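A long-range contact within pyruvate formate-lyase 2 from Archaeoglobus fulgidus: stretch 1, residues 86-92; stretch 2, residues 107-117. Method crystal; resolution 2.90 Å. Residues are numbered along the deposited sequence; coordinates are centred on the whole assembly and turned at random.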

ATOM      1  N   ILE A  86     -30.776 -26.732  16.803  1.00 54.90           N
ATOM      2  CA  ILE A  86     -31.307 -27.316  18.010  1.00 55.39           C
ATOM      3  C   ILE A  86     -32.796 -27.054  18.257  1.00 56.11           C
ATOM      4  O   ILE A  86     -33.424 -27.832  18.965  1.00 56.23           O
ATOM      5  CB  ILE A  86     -30.447 -26.943  19.245  1.00 55.16           C
ATOM      6  CG1 ILE A  86     -30.360 -28.123  20.195  1.00 54.46           C
ATOM      7  CG2 ILE A  86     -30.953 -25.683  19.955  1.00 55.13           C
ATOM      8  CD1 ILE A  86     -29.762 -27.765  21.493  1.00 55.16           C
ATOM      9  N   ILE A  87     -33.373 -26.005  17.656  1.00 57.06           N
ATOM     10  CA  ILE A  87     -34.819 -25.730  17.814  1.00 58.05           C
ATOM     11  C   ILE A  87     -35.579 -26.810  17.072  1.00 59.10           C
ATOM     12  O   ILE A  87     -36.588 -27.319  17.545  1.00 59.33           O
ATOM     13  CB  ILE A  87     -35.266 -24.357  17.249  1.00 57.82           C
ATOM     14  CG1 ILE A  87     -34.264 -23.259  17.587  1.00 58.29           C
ATOM     15  CG2 ILE A  87     -36.631 -23.969  17.756  1.00 56.27           C
ATOM     16  CD1 ILE A  87     -34.170 -22.929  19.016  1.00 59.29           C
ATOM     17  N   ASN A  88     -35.032 -27.209  15.934  1.00 60.50           N
ATOM     18  CA  ASN A  88     -35.594 -28.267  15.114  1.00 61.98           C
ATOM     19  C   ASN A  88     -35.665 -29.660  15.775  1.00 62.69           C
ATOM     20  O   ASN A  88     -36.148 -30.625  15.171  1.00 63.17           O
ATOM     21  CB  ASN A  88     -34.795 -28.350  13.815  1.00 62.17           C
ATOM     22  CG  ASN A  88     -35.605 -28.902  12.680  1.00 63.46           C
ATOM     23  OD1 ASN A  88     -35.154 -29.800  11.964  1.00 64.91           O
ATOM     24  ND2 ASN A  88     -36.832 -28.399  12.525  1.00 64.61           N
ATOM     25  N   GLU A  89     -35.186 -29.771  17.011  1.00 63.27           N
ATOM     26  CA  GLU A  89     -35.166 -31.042  17.719  1.00 63.78           C
ATOM     27  C   GLU A  89     -35.516 -30.873  19.182  1.00 64.19           C
ATOM     28  O   GLU A  89     -35.022 -31.634  20.020  1.00 64.47           O
ATOM     29  CB  GLU A  89     -33.773 -31.654  17.647  1.00 63.66           C
ATOM     30  CG  GLU A  89     -33.423 -32.296  16.337  1.00 64.20           C
ATOM     31  CD  GLU A  89     -32.091 -32.985  16.411  1.00 65.03           C
ATOM     32  OE1 GLU A  89     -31.715 -33.653  15.429  1.00 64.58           O
ATOM     33  OE2 GLU A  89     -31.430 -32.863  17.465  1.00 65.82           O
ATOM     34  N   LEU A  90     -36.348 -29.881  19.492  1.00 64.59           N
ATOM     35  CA  LEU A  90     -36.695 -29.539  20.879  1.00 64.98           C
ATOM     36  C   LEU A  90     -37.304 -30.683  21.686  1.00 65.60           C
ATOM     37  O   LEU A  90     -37.104 -30.769  22.902  1.00 65.51           O
ATOM     38  CB  LEU A  90     -37.656 -28.361  20.902  1.00 64.70           C
ATOM     39  CG  LEU A  90     -37.004 -26.993  20.974  1.00 64.52           C
ATOM     40  CD1 LEU A  90     -38.045 -25.962  21.322  1.00 64.47           C
ATOM     41  CD2 LEU A  90     -35.921 -27.018  22.020  1.00 64.39           C
ATOM     42  N   ASP A  91     -38.036 -31.557  20.997  1.00 66.44           N
ATOM     43  CA  ASP A  91     -38.701 -32.684  21.628  1.00 67.29           C
ATOM     44  C   ASP A  91     -37.723 -33.695  22.204  1.00 67.89           C
ATOM     45  O   ASP A  91     -37.969 -34.252  23.274  1.00 68.10           O
ATOM     46  CB  ASP A  91     -39.636 -33.371  20.638  1.00 67.20           C
ATOM     47  CG  ASP A  91     -40.887 -32.559  20.361  1.00 67.58           C
ATOM     48  OD1 ASP A  91     -41.111 -31.528  21.039  1.00 66.97           O
ATOM     49  OD2 ASP A  91     -41.654 -32.954  19.462  1.00 67.78           O
ATOM     50  N   SER A  92     -36.604 -33.904  21.515  1.00 68.39           N
ATOM     51  CA  SER A  92     -35.652 -34.940  21.908  1.00 68.90           C
ATOM     52  C   SER A  92     -34.725 -34.544  23.065  1.00 69.23           C
ATOM     53  O   SER A  92     -34.141 -35.407  23.714  1.00 69.21           O
ATOM     54  CB  SER A  92     -34.823 -35.391  20.700  1.00 68.88           C
ATOM     55  OG  SER A  92     -35.656 -35.646  19.582  1.00 69.09           O
ATOM     56  N   ASP A 107     -40.942 -21.518  27.326  1.00 71.90           N
ATOM     57  CA  ASP A 107     -40.014 -20.915  26.378  1.00 70.88           C
ATOM     58  C   ASP A 107     -39.660 -21.792  25.151  1.00 70.69           C
ATOM     59  O   ASP A 107     -39.001 -21.334  24.236  1.00 70.94           O
ATOM     60  CB  ASP A 107     -38.828 -20.161  27.036  1.00 70.40           C
ATOM     61  CG  ASP A 107     -37.911 -21.046  27.853  1.00 69.26           C
ATOM     62  OD1 ASP A 107     -37.195 -20.512  28.729  1.00 67.89           O
ATOM     63  OD2 ASP A 107     -37.871 -22.258  27.618  1.00 67.41           O
ATOM     64  N   ALA A 108     -40.143 -23.034  25.124  1.00 70.29           N
ATOM     65  CA  ALA A 108     -40.062 -23.869  23.918  1.00 69.78           C
ATOM     66  C   ALA A 108     -40.982 -23.313  22.844  1.00 69.82           C
ATOM     67  O   ALA A 108     -40.759 -23.506  21.655  1.00 69.92           O
ATOM     68  CB  ALA A 108     -40.455 -25.284  24.224  1.00 69.37           C
ATOM     69  N   LYS A 109     -42.035 -22.633  23.287  1.00 69.98           N
ATOM     70  CA  LYS A 109     -43.003 -22.001  22.405  1.00 69.88           C
ATOM     71  C   LYS A 109     -42.387 -20.708  21.888  1.00 69.42           C
ATOM     72  O   LYS A 109     -42.624 -20.306  20.748  1.00 69.35           O
ATOM     73  CB  LYS A 109     -44.297 -21.698  23.181  1.00 70.25           C
ATOM     74  CG  LYS A 109     -45.564 -21.552  22.332  1.00 71.04           C
ATOM     75  CD  LYS A 109     -46.592 -20.637  23.027  1.00 72.53           C
ATOM     76  CE  LYS A 109     -47.981 -20.684  22.369  1.00 71.74           C
ATOM     77  NZ  LYS A 109     -48.751 -19.454  22.701  1.00 71.44           N
ATOM     78  N   VAL A 110     -41.586 -20.062  22.733  1.00 68.71           N
ATOM     79  CA  VAL A 110     -40.932 -18.822  22.342  1.00 67.98           C
ATOM     80  C   VAL A 110     -39.845 -19.086  21.277  1.00 67.50           C
ATOM     81  O   VAL A 110     -39.643 -18.271  20.387  1.00 67.47           O
ATOM     82  CB  VAL A 110     -40.436 -18.002  23.579  1.00 67.97           C
ATOM     83  CG1 VAL A 110     -38.926 -17.964  23.686  1.00 67.89           C
ATOM     84  CG2 VAL A 110     -40.953 -16.590  23.505  1.00 68.28           C
ATOM     85  N   LEU A 111     -39.201 -20.254  21.331  1.00 66.65           N
ATOM     86  CA  LEU A 111     -38.194 -20.604  20.339  1.00 65.77           C
ATOM     87  C   LEU A 111     -38.821 -20.924  18.997  1.00 65.74           C
ATOM     88  O   LEU A 111     -38.336 -20.484  17.973  1.00 65.73           O
ATOM     89  CB  LEU A 111     -37.361 -21.788  20.806  1.00 65.22           C
ATOM     90  CG  LEU A 111     -36.452 -21.488  21.989  1.00 64.50           C
ATOM     91  CD1 LEU A 111     -35.744 -22.738  22.441  1.00 63.90           C
ATOM     92  CD2 LEU A 111     -35.465 -20.427  21.623  1.00 64.27           C
ATOM     93  N   ARG A 112     -39.924 -21.662  19.015  1.00 65.97           N
ATOM     94  CA  ARG A 112     -40.492 -22.243  17.798  1.00 66.00           C
ATOM     95  C   ARG A 112     -41.270 -21.283  16.922  1.00 66.09           C
ATOM     96  O   ARG A 112     -41.448 -21.551  15.741  1.00 66.01           O
ATOM     97  CB  ARG A 112     -41.396 -23.426  18.136  1.00 65.87           C
ATOM     98  CG  ARG A 112     -40.683 -24.741  18.212  1.00 65.64           C
ATOM     99  CD  ARG A 112     -41.657 -25.857  17.927  1.00 65.99           C
ATOM    100  NE  ARG A 112     -41.254 -27.125  18.525  1.00 65.79           N
ATOM    101  CZ  ARG A 112     -41.512 -27.470  19.783  1.00 65.32           C
ATOM    102  NH1 ARG A 112     -42.164 -26.638  20.591  1.00 64.70           N
ATOM    103  NH2 ARG A 112     -41.114 -28.650  20.235  1.00 65.22           N
ATOM    104  N   GLU A 113     -41.747 -20.185  17.489  1.00 66.28           N
ATOM    105  CA  GLU A 113     -42.609 -19.293  16.731  1.00 66.78           C
ATOM    106  C   GLU A 113     -42.272 -17.818  16.961  1.00 66.79           C
ATOM    107  O   GLU A 113     -42.909 -16.919  16.408  1.00 66.96           O
ATOM    108  CB  GLU A 113     -44.074 -19.579  17.044  1.00 67.00           C
ATOM    109  CG  GLU A 113     -44.514 -19.032  18.377  1.00 68.49           C
ATOM    110  CD  GLU A 113     -45.654 -19.813  18.973  1.00 71.13           C
ATOM    111  OE1 GLU A 113     -45.892 -20.963  18.526  1.00 71.44           O
ATOM    112  OE2 GLU A 113     -46.303 -19.269  19.896  1.00 72.22           O
ATOM    113  N   GLU A 114     -41.245 -17.560  17.756  1.00 66.49           N
ATOM    114  CA  GLU A 114     -40.765 -16.199  17.882  1.00 66.32           C
ATOM    115  C   GLU A 114     -39.300 -16.100  17.388  1.00 65.52           C
ATOM    116  O   GLU A 114     -38.984 -15.243  16.561  1.00 65.73           O
ATOM    117  CB  GLU A 114     -40.964 -15.726  19.320  1.00 66.34           C
ATOM    118  CG  GLU A 114     -40.737 -14.265  19.611  1.00 67.44           C
ATOM    119  CD  GLU A 114     -41.214 -13.916  21.018  1.00 67.51           C
ATOM    120  OE1 GLU A 114     -40.445 -13.286  21.783  1.00 69.19           O
ATOM    121  OE2 GLU A 114     -42.354 -14.302  21.365  1.00 67.96           O
ATOM    122  N   ILE A 115     -38.436 -17.007  17.850  1.00 64.34           N
ATOM    123  CA  ILE A 115     -37.008 -17.004  17.495  1.00 62.69           C
ATOM    124  C   ILE A 115     -36.759 -17.573  16.107  1.00 62.16           C
ATOM    125  O   ILE A 115     -36.269 -16.867  15.237  1.00 62.30           O
ATOM    126  CB  ILE A 115     -36.160 -17.779  18.516  1.00 62.37           C
ATOM    127  CG1 ILE A 115     -36.244 -17.115  19.885  1.00 61.75           C
ATOM    128  CG2 ILE A 115     -34.714 -17.854  18.085  1.00 62.12           C
ATOM    129  CD1 ILE A 115     -36.026 -15.625  19.874  1.00 61.37           C
ATOM    130  N   ALA A 116     -37.114 -18.838  15.904  1.00 61.47           N
ATOM    131  CA  ALA A 116     -36.932 -19.530  14.617  1.00 60.92           C
ATOM    132  C   ALA A 116     -37.539 -18.912  13.334  1.00 60.65           C
ATOM    133  O   ALA A 116     -36.936 -19.059  12.269  1.00 60.66           O
ATOM    134  CB  ALA A 116     -37.337 -20.993  14.728  1.00 60.82           C
ATOM    135  N   PRO A 117     -38.725 -18.253  13.403  1.00 60.19           N
ATOM    136  CA  PRO A 117     -39.065 -17.600  12.136  1.00 59.59           C
ATOM    137  C   PRO A 117     -38.309 -16.290  11.867  1.00 58.98           C
ATOM    138  O   PRO A 117     -38.170 -15.920  10.708  1.00 59.40           O
ATOM    139  CB  PRO A 117     -40.586 -17.344  12.246  1.00 59.55           C
ATOM    140  CG  PRO A 117     -41.026 -17.971  13.529  1.00 59.63           C
ATOM    141  CD  PRO A 117     -39.801 -18.063  14.393  1.00 60.08           C
TER

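What brings a short, irregular segment against a helix? Two side chains do most of the work on the first stretch: Ile87 and Leu90 both point their CA-to-CB bonds toward the helix of residues 107-117, and both are buried. They lie three residues apart on a tight turn, where Leu90 N bonds to Ile87 O at 3.2 Å, so the turn sets them on the same side. Asn88 and Glu89, between them, point away and give the contact nothing. Across the gap the backbones stay well apart, Ile87 CA lying 6.6 Å from Leu111 CA and Leu90 CA 7.3 Å from Ala108 CA, and the side chains fill that space. No hydrogen bond crosses it; packing and one salt bridge make up the contact, which buries 329 Å² in all.

Which bumps fill which hollows? Ile87 is the bump that enters among Leu111, Arg112 and Ala116. With chi1 and chi2 both in the m well, both branches pack on Leu111, CD1 lying 3.8 Å from Leu111 CD1 and CG2 3.8 Å from Leu111 CB; CG2 also lies 4.2 Å from Arg112 CG and 4.3 Å from Ala116 CB. A branched side chain suits this place because it can spread over several neighbours at once. The small methyl of Ala116 keeps that part of the helix surface low. Ile115, just before Ala116 in the chain, also has its CA-to-CB bond toward the first stretch, but the end of its side chain leads away.

How does Leu90 fit beside Ile87? Its CD1 settles over the low surface at Ala108, 3.8 Å from Ala108 CB and 3.7 Å from the backbone Ala108 O. Alanine suits the spot, since its side chain is a single methyl and the leucine can come close to the main chain. On another side, Leu90 CD1 meets Leu111 CD1 at 4.1 Å. Leu111, in its m, t rotamer, therefore offers the same methyl to Ile87 and to Leu90, a knob touched by both. Ile87, Leu90, Ala108 and Leu111 are all buried, and their apolar side chains suit a place closed off from solvent.

What closes the contact where it becomes exposed? The CA-to-CB bond of Arg112 points sideways to the first stretch, but the long side chain brings the guanidinium to it. Its aliphatic part passes Ile87, and farther out the guanidinium lies with one face under Leu90 CD1, while Arg112 NH2 comes within 3.5 Å of Leu90 CB. The flat group thus lies against the leucine as a lid, leaving its edge free for charge. There, near the guanidinium plane, Asp91 OD1 forms a salt bridge with Arg112 NH2 at 3.0 Å. The CA-to-CB bond of Asp91 is likewise sideways, and the end of its side chain comes nearer the helix. Arginine fits this position because it combines a greasy stem and a flat face for packing with a charged edge for the aspartate, and both charged residues remain exposed to solvent.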